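Local coordinates for N-terminal acetyltransferase B complex subunit MDM20 (Candida albicans, PDB 5K04), which serves as the non-catalytic auxiliary subunit of the NatB N-terminal acetyltransferase complex, wrapping around the catalytic subunit NAT3 and probably holding it in place, at the interface of chains A and B. Coordinates in Å, arbitrary orientation; residue numbers count along the deposited sequence, not the author numbering. Chains: chain A, Uncharacterized protein; chain B, N-terminal acetyltransferase B complex subunit NAT3.

Contact 1: the interface of chains A and B. Residues chain A 246-249, 278; chain B 2-4.
The loop of A:Asp246 and A:Asp247, the start of helix 248-260 and the start of helix 277-289 of the all-helical MDM20/NAA25-family subunit meet the N-terminal segment of the GNAT-family subunit, B:Thr2 and the first residues of strand 3-6. A:Asn278 grips the backbone N and O of B:Thr2, the first modelled residue of chain B, with the two ends of its side-chain amide. A:Asn278 OD1 accepts from B:Thr2 N at 2.8 Å, in the carbonyl plane and on a lone pair, while A:Asn278 ND2 gives a hydrogen bond to B:Thr2 O at 3.1 Å. That carbonyl oxygen, B:Thr2 O, also accepts from the backbone amide A:Phe248 N at 2.9 Å, a fairly straight bond (165° at H) whose donor lies tilted from the carbonyl plane. Two donors thus grip B:Thr2 O, one of them a first-turn amide of helix 248-260. The next amide of that turn, A:Asp249 N, donates to the hydroxyl B:Ser3 OG at 2.9 Å, so chain B supplies acceptors at this helix start. The same hydroxyl, B:Ser3 OG, lies 3.1 Å from A:Asp249 OD1 and could donate to this carboxylate oxygen or to water 2, which bridges the two residues. A:Asp247 reaches past the serine: with CG anti to the backbone N (chi1 -170°), its carboxylate lies alongside B:Ser3 CA and CB, and A:Asp247 OD1 accepts from B:Ile4 N at 2.7 Å, met nearly head-on. A:Asp247 OD2 binds water 1 at 2.7 Å, and that water passes on to B:Ile4 O.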
loop_
_atom_site.group_PDB
_atom_site.type_symbol
_atom_site.label_atom_id
_atom_site.label_comp_id
_atom_site.label_asym_id
_atom_site.label_seq_id
_atom_site.Cartn_x
_atom_site.Cartn_y
_atom_site.Cartn_z
ATOM N N ASP A 246 20.598 13.762 -18.562
ATOM C CA ASP A 246 19.354 14.464 -18.952
ATOM C C ASP A 246 18.307 14.393 -17.841
ATOM O O ASP A 246 17.226 13.819 -17.995
ATOM C CB ASP A 246 18.770 13.942 -20.263
ATOM C CG ASP A 246 17.560 14.778 -20.739
ATOM O OD1 ASP A 246 17.359 15.904 -20.239
ATOM O OD2 ASP A 246 16.799 14.303 -21.608
ATOM N N ASP A 247 18.651 15.021 -16.720
ATOM C CA ASP A 247 17.942 14.886 -15.454
ATOM C C ASP A 247 17.534 16.272 -14.967
ATOM O O ASP A 247 18.397 17.122 -14.709
ATOM C CB ASP A 247 18.849 14.183 -14.446
ATOM C CG ASP A 247 18.140 13.796 -13.195
ATOM O OD1 ASP A 247 17.301 12.870 -13.249
ATOM O OD2 ASP A 247 18.466 14.397 -12.151
ATOM N N PHE A 248 16.222 16.503 -14.846
ATOM C CA PHE A 248 15.742 17.856 -14.570
ATOM C C PHE A 248 16.306 18.398 -13.257
ATOM O O PHE A 248 16.793 19.530 -13.206
ATOM C CB PHE A 248 14.218 17.893 -14.552
ATOM C CG PHE A 248 13.654 19.286 -14.586
ATOM C CD1 PHE A 248 13.925 20.126 -15.659
ATOM C CD2 PHE A 248 12.858 19.760 -13.560
ATOM C CE1 PHE A 248 13.406 21.417 -15.705
ATOM C CE2 PHE A 248 12.332 21.055 -13.600
ATOM C CZ PHE A 248 12.610 21.883 -14.669
ATOM N N ASP A 249 16.244 17.601 -12.185
ATOM C CA ASP A 249 16.803 18.033 -10.908
ATOM C C ASP A 249 18.277 18.407 -11.049
ATOM O O ASP A 249 18.741 19.384 -10.450
ATOM C CB ASP A 249 16.619 16.930 -9.864
ATOM C CG ASP A 249 15.167 16.747 -9.446
ATOM O OD1 ASP A 249 14.299 17.491 -9.943
ATOM O OD2 ASP A 249 14.893 15.861 -8.609
ATOM N N ASN A 278 13.044 18.739 -20.977
ATOM C CA ASN A 278 13.662 19.240 -19.752
ATOM C C ASN A 278 14.331 20.592 -19.969
ATOM O O ASN A 278 14.302 21.454 -19.084
ATOM C CB ASN A 278 14.670 18.227 -19.229
ATOM C CG ASN A 278 14.016 17.114 -18.411
ATOM O OD1 ASN A 278 12.848 17.210 -18.016
ATOM N ND2 ASN A 278 14.779 16.058 -18.143
ATOM N N THR B 2 11.584 15.190 -16.540
ATOM C CA THR B 2 11.768 13.985 -15.739
ATOM C C THR B 2 13.116 14.016 -15.031
ATOM O O THR B 2 14.106 14.567 -15.536
ATOM C CB THR B 2 11.656 12.685 -16.597
ATOM O OG1 THR B 2 12.944 12.241 -17.024
ATOM C CG2 THR B 2 10.755 12.924 -17.813
ATOM N N SER B 3 13.123 13.474 -13.826
ATOM C CA SER B 3 14.348 13.136 -13.128
ATOM C C SER B 3 14.285 11.655 -12.775
ATOM O O SER B 3 13.206 11.063 -12.689
ATOM C CB SER B 3 14.550 14.003 -11.872
ATOM O OG SER B 3 14.388 15.384 -12.184
ATOM N N ILE B 4 15.447 11.042 -12.597
ATOM C CA ILE B 4 15.529 9.617 -12.327
ATOM C C ILE B 4 16.032 9.414 -10.908
ATOM O O ILE B 4 17.008 10.052 -10.483
ATOM C CB ILE B 4 16.413 8.910 -13.369
ATOM C CG1 ILE B 4 15.638 8.835 -14.692
ATOM C CG2 ILE B 4 16.764 7.513 -12.917
ATOM C CD1 ILE B 4 16.437 8.299 -15.856
HETATM O O HOH W 1 17.647 12.950 -10.068
HETATM O O HOH W 2 11.982 16.083 -11.692
#

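Contact 2: the interface of chains A and B. Residues chain A 488, 490-491, 495; chain B 6-8, 36, 40.
A:Lys491, in the first turn of helix 489-503 of the MDM20 subunit, pushes its side chain into a groove of the GNAT-family NAT3 subunit lined by B:Pro6, the backbone oxygen of B:Phe7 and B:Gln8 on one flank and by B:Leu36 and B:Pro40 on the other. This is the tight part. The lysine chain bends at chi2 (-65°) and then runs extended, which carries A:Lys491 CE between the two flanks: it lies 3.7 Å from B:Pro40 CB and 3.8 Å from B:Leu36 CD2. The terminal amine, A:Lys491 NZ, goes on to donate to the backbone oxygen B:Phe7 O at 2.8 Å, from a position tilted off the carbonyl plane. Beside this, B:Leu36 directs its other methyl, CD1, at the rim of the A:Phe495 ring, in the ring plane and 3.8 Å from A:Phe495 CE1, while A:Val488 CG1 rests near B:Leu36 O. The B:Gln8 side chain, itself bent at chi2, crosses the lysine at about a right angle. B:Gln8 NE2 donates to A:Asn490 O at 3.1 Å, nearly in line with the carbonyl, and the acceptor sits within the plane of the glutamine amide, as suits a well-directed N-H. The watery side begins at the other end of this amide. B:Gln8 OE1 meets water 4, which returns to A:Asn490 O, and water 5, 2.7 Å away, which leads to A:Lys491 O; chain A backbone oxygens are thus joined to the glutamine through solvent. At the far end of the lysine, water 3 lies 2.8 Å from A:Lys491 NZ and joins it to B:Pro40 O, giving this nitrogen a water contact beside its direct bond.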
loop_
_atom_site.group_PDB
_atom_site.type_symbol
_atom_site.label_atom_id
_atom_site.label_comp_id
_atom_site.label_asym_id
_atom_site.label_seq_id
_atom_site.Cartn_x
_atom_site.Cartn_y
_atom_site.Cartn_z
ATOM N N VAL A 488 22.537 -5.028 1.189
ATOM C CA VAL A 488 21.781 -4.085 0.373
ATOM C C VAL A 488 21.164 -3.025 1.269
ATOM O O VAL A 488 19.940 -2.846 1.309
ATOM C CB VAL A 488 20.719 -4.816 -0.462
ATOM C CG1 VAL A 488 20.404 -4.015 -1.709
ATOM C CG2 VAL A 488 21.222 -6.205 -0.837
ATOM N N ASN A 490 21.192 0.166 1.000
ATOM C CA ASN A 490 20.466 1.050 0.075
ATOM C C ASN A 490 18.947 0.909 0.111
ATOM O O ASN A 490 18.225 1.865 -0.188
ATOM C CB ASN A 490 20.903 0.774 -1.381
ATOM C CG ASN A 490 21.947 1.721 -1.833
ATOM O OD1 ASN A 490 22.122 2.777 -1.233
ATOM N ND2 ASN A 490 22.654 1.377 -2.893
ATOM N N LYS A 491 18.466 -0.303 0.400
ATOM C CA LYS A 491 17.069 -0.664 0.238
ATOM C C LYS A 491 16.452 -1.227 1.498
ATOM O O LYS A 491 15.228 -1.412 1.537
ATOM C CB LYS A 491 16.921 -1.713 -0.876
ATOM C CG LYS A 491 17.647 -1.384 -2.177
ATOM C CD LYS A 491 17.054 -0.135 -2.860
ATOM C CE LYS A 491 17.597 0.028 -4.300
ATOM N NZ LYS A 491 17.256 1.364 -4.878
ATOM N N PHE A 495 12.462 -1.988 2.958
ATOM C CA PHE A 495 11.873 -3.302 3.234
ATOM C C PHE A 495 11.252 -3.326 4.624
ATOM O O PHE A 495 10.123 -3.788 4.812
ATOM C CB PHE A 495 12.922 -4.412 3.140
ATOM C CG PHE A 495 13.504 -4.620 1.772
ATOM C CD1 PHE A 495 12.934 -4.045 0.650
ATOM C CD2 PHE A 495 14.631 -5.408 1.617
ATOM C CE1 PHE A 495 13.481 -4.249 -0.600
ATOM C CE2 PHE A 495 15.187 -5.614 0.359
ATOM C CZ PHE A 495 14.612 -5.033 -0.746
ATOM N N PRO B 6 16.404 6.255 -7.573
ATOM C CA PRO B 6 16.364 4.841 -7.231
ATOM C C PRO B 6 15.000 4.467 -6.695
ATOM O O PRO B 6 14.370 5.223 -5.946
ATOM C CB PRO B 6 17.440 4.701 -6.153
ATOM C CG PRO B 6 18.318 5.897 -6.332
ATOM C CD PRO B 6 17.392 6.992 -6.765
ATOM N N PHE B 7 14.567 3.274 -7.080
ATOM C CA PHE B 7 13.304 2.737 -6.633
ATOM C C PHE B 7 13.461 2.178 -5.224
ATOM O O PHE B 7 14.495 1.592 -4.876
ATOM C CB PHE B 7 12.842 1.662 -7.614
ATOM C CG PHE B 7 11.431 1.218 -7.419
ATOM C CD1 PHE B 7 11.135 0.192 -6.541
ATOM C CD2 PHE B 7 10.394 1.796 -8.150
ATOM C CE1 PHE B 7 9.828 -0.255 -6.374
ATOM C CE2 PHE B 7 9.089 1.354 -7.984
ATOM C CZ PHE B 7 8.804 0.328 -7.086
ATOM N N GLN B 8 12.436 2.393 -4.410
ATOM C CA GLN B 8 12.375 1.865 -3.061
ATOM C C GLN B 8 11.041 1.157 -2.890
ATOM O O GLN B 8 10.038 1.534 -3.499
ATOM C CB GLN B 8 12.535 2.978 -1.997
ATOM C CG GLN B 8 13.827 3.796 -2.109
ATOM C CD GLN B 8 15.042 3.072 -1.530
ATOM O OE1 GLN B 8 14.909 2.043 -0.859
ATOM N NE2 GLN B 8 16.236 3.621 -1.779
ATOM N N LEU B 36 15.391 -5.537 -6.268
ATOM C CA LEU B 36 16.090 -4.586 -5.410
ATOM C C LEU B 36 17.240 -5.238 -4.662
ATOM O O LEU B 36 18.209 -4.557 -4.317
ATOM C CB LEU B 36 15.124 -3.948 -4.415
ATOM C CG LEU B 36 14.037 -3.092 -5.069
ATOM C CD1 LEU B 36 12.978 -2.765 -4.044
ATOM C CD2 LEU B 36 14.589 -1.811 -5.686
ATOM N N PRO B 40 20.071 -3.832 -7.565
ATOM C CA PRO B 40 19.415 -2.616 -7.042
ATOM C C PRO B 40 19.567 -1.389 -7.924
ATOM O O PRO B 40 18.682 -0.520 -7.906
ATOM C CB PRO B 40 20.086 -2.406 -5.675
ATOM C CG PRO B 40 21.305 -3.292 -5.667
ATOM C CD PRO B 40 21.064 -4.399 -6.626
HETATM O O HOH W 3 17.692 1.807 -7.580
HETATM O O HOH W 4 15.828 1.909 1.656
HETATM O O HOH W 5 13.491 -0.201 -0.602
#

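Contact 1 and contact 2 share no residue, and the centres of their C-alpha atoms lie about 20 Å apart, yet strand 3-6 of chain B runs between them: its first residues belong to contact 1, while its last, B:Pro6, lies in contact 2. On chain A they fall on helices and the loops leading into them, far apart in sequence: 248-260 and 277-289 against 489-503. The N-terminal stretch of NAT3 is therefore pinned at both ends by distant parts of MDM20, with helix 29-38 and the 3-10 helix 40-42 joining at contact 2. This fits an auxiliary subunit that encloses its catalytic partner and probably helps to fix its orientation.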